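HigA antitoxin (Streptococcus pneumoniae TIGR4, PDB 6AF4) is the antitoxin of a HigBA toxin-antitoxin pair, a helix-turn-helix protein that probably binds DNA. Local coordinates at residues H[34-39]-H[63-68]. Sequence-based numbering, arbitrary orientation.
Sequences SELIEA and RMETGK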
loop_
_atom_site.group_PDB
_atom_site.type_symbol
_atom_site.label_atom_id
_atom_site.label_comp_id
_atom_site.label_asym_id
_atom_site.label_seq_id
_atom_site.Cartn_x
_atom_site.Cartn_y
_atom_site.Cartn_z
ATOM N N SER H 34 -10.034 6.587 -8.175
ATOM C CA SER H 34 -10.750 6.103 -9.353
ATOM C C SER H 34 -11.671 4.936 -9.026
ATOM O O SER H 34 -12.841 4.936 -9.410
ATOM C CB SER H 34 -9.768 5.687 -10.447
ATOM O OG SER H 34 -9.101 6.814 -10.984
ATOM N N GLU H 35 -11.135 3.944 -8.320
ATOM C CA GLU H 35 -11.908 2.765 -7.949
ATOM C C GLU H 35 -13.145 3.144 -7.142
ATOM O O GLU H 35 -14.231 2.614 -7.372
ATOM C CB GLU H 35 -11.044 1.781 -7.157
ATOM C CG GLU H 35 -9.907 1.161 -7.957
ATOM C CD GLU H 35 -10.391 0.325 -9.131
ATOM O OE1 GLU H 35 -11.547 -0.148 -9.096
ATOM O OE2 GLU H 35 -9.610 0.141 -10.089
ATOM N N LEU H 36 -12.976 4.072 -6.206
ATOM C CA LEU H 36 -14.086 4.535 -5.381
ATOM C C LEU H 36 -15.106 5.307 -6.209
ATOM O O LEU H 36 -16.303 5.271 -5.928
ATOM C CB LEU H 36 -13.571 5.401 -4.233
ATOM C CG LEU H 36 -12.721 4.645 -3.210
ATOM C CD1 LEU H 36 -12.180 5.583 -2.151
ATOM C CD2 LEU H 36 -13.536 3.536 -2.575
ATOM N N ILE H 37 -14.624 6.008 -7.230
ATOM C CA ILE H 37 -15.496 6.768 -8.118
ATOM C C ILE H 37 -16.213 5.857 -9.115
ATOM O O ILE H 37 -17.425 5.965 -9.305
ATOM C CB ILE H 37 -14.706 7.847 -8.882
ATOM C CG1 ILE H 37 -14.255 8.951 -7.925
ATOM C CG2 ILE H 37 -15.543 8.442 -10.004
ATOM C CD1 ILE H 37 -13.163 9.827 -8.488
ATOM N N GLU H 38 -15.459 4.953 -9.735
ATOM C CA GLU H 38 -16.016 4.012 -10.705
ATOM C C GLU H 38 -16.921 2.983 -10.033
ATOM O O GLU H 38 -17.615 2.222 -10.703
ATOM C CB GLU H 38 -14.899 3.299 -11.473
ATOM C CG GLU H 38 -14.094 4.212 -12.388
ATOM C CD GLU H 38 -12.879 3.527 -12.994
ATOM O OE1 GLU H 38 -11.974 3.126 -12.230
ATOM O OE2 GLU H 38 -12.829 3.395 -14.236
ATOM N N ALA H 39 -16.880 2.935 -8.706
ATOM C CA ALA H 39 -17.840 2.153 -7.939
ATOM C C ALA H 39 -19.146 2.922 -7.723
ATOM O O ALA H 39 -20.224 2.329 -7.692
ATOM C CB ALA H 39 -17.239 1.738 -6.604
ATOM N N ARG H 63 -11.315 9.152 4.374
ATOM C CA ARG H 63 -9.949 9.667 4.370
ATOM C C ARG H 63 -9.069 8.916 3.383
ATOM O O ARG H 63 -8.058 9.434 2.923
ATOM C CB ARG H 63 -9.330 9.583 5.763
ATOM C CG ARG H 63 -10.011 10.435 6.810
ATOM C CD ARG H 63 -9.389 10.183 8.169
ATOM N NE ARG H 63 -8.566 8.976 8.160
ATOM C CZ ARG H 63 -8.694 7.979 9.029
ATOM N NH1 ARG H 63 -9.617 8.040 9.979
ATOM N NH2 ARG H 63 -7.902 6.918 8.944
ATOM N N MET H 64 -9.441 7.683 3.074
ATOM C CA MET H 64 -8.694 6.904 2.100
ATOM C C MET H 64 -8.874 7.503 0.709
ATOM O O MET H 64 -7.991 7.411 -0.142
ATOM C CB MET H 64 -9.145 5.447 2.122
ATOM C CG MET H 64 -8.456 4.572 1.102
ATOM S SD MET H 64 -9.152 2.918 1.091
ATOM C CE MET H 64 -8.332 2.216 -0.336
ATOM N N GLU H 65 -10.031 8.116 0.486
ATOM C CA GLU H 65 -10.306 8.782 -0.779
ATOM C C GLU H 65 -9.624 10.146 -0.844
ATOM O O GLU H 65 -9.018 10.497 -1.854
ATOM C CB GLU H 65 -11.811 8.933 -0.991
ATOM C CG GLU H 65 -12.180 9.345 -2.401
ATOM C CD GLU H 65 -13.669 9.492 -2.593
ATOM O OE1 GLU H 65 -14.432 8.989 -1.742
ATOM O OE2 GLU H 65 -14.078 10.116 -3.591
ATOM N N THR H 66 -9.722 10.915 0.235
ATOM C CA THR H 66 -9.065 12.213 0.281
ATOM C C THR H 66 -7.686 12.024 0.895
ATOM O O THR H 66 -7.551 11.832 2.100
ATOM C CB THR H 66 -9.881 13.239 1.091
ATOM O OG1 THR H 66 -9.763 12.955 2.491
ATOM C CG2 THR H 66 -11.350 13.193 0.681
ATOM N N GLY H 67 -6.660 12.165 0.063
ATOM C CA GLY H 67 -5.362 11.569 0.329
ATOM C C GLY H 67 -4.495 12.234 1.378
ATOM O O GLY H 67 -3.292 11.974 1.441
ATOM N N LYS H 68 -5.107 13.086 2.195
ATOM C CA LYS H 68 -4.411 13.844 3.234
ATOM C C LYS H 68 -3.445 13.016 4.083
ATOM O O LYS H 68 -2.282 13.387 4.242
ATOM C CB LYS H 68 -5.449 14.507 4.132
ATOM C CG LYS H 68 -4.894 15.375 5.241
ATOM C CD LYS H 68 -5.997 16.234 5.854
ATOM C CE LYS H 68 -7.373 15.551 5.865
ATOM N NZ LYS H 68 -7.398 14.163 6.430
#
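With CG anti to its carbonyl carbon (chi1 -66°), Leu36 extends a branch from helix 20-40 toward the last turn of helix 58-65, while Glu65, its CG anti to the backbone N (chi1 -168°) and its chain extended beyond, lays its methylenes against that branch. The two side chains cross at a slant, and one methyl does the touching: CD1 of Leu36 lies 3.6 Å from CB of Glu65 and 3.8 Å from its CG. The carboxylate end passes the same methyl more distantly, Glu65 OE1 standing 4.1 Å from Leu36 CD1. Ile37 adds a looser neighbour, its CG1 4.5 Å from Glu65 OE2. No hydrogen bond joins the two segments, the CA atoms of Leu36 and Glu65 remain 7.3 Å apart, and the closest contacts run between side chains.

The pair illustrates how an acidic residue can divide its duties along its length. The stem of Glu65 packs on Leu36, and its side chain also touches Met33, whereas OE2 forms a salt bridge with Arg40 at the end of the same helix that carries Leu36, and is also hydrogen-bonded to an aromatic side chain on the chain of another protein in the assembly. Leu36 meanwhile reaches Leu50 of helix 47-54 and Val79 of helix 73-82, and Met64 packs on Val76 and Val79. The contact thus belongs to the interior of the helical bundle of this HTH_XRE-family domain, where the last turn of helix 58-65 packs against helix 20-40 just before the chain leaves helical geometry at Thr66. Burying this carboxylate would be costly in isolation; its two polar partners probably offset that cost, and Arg40 would be expected to stabilise the charged form.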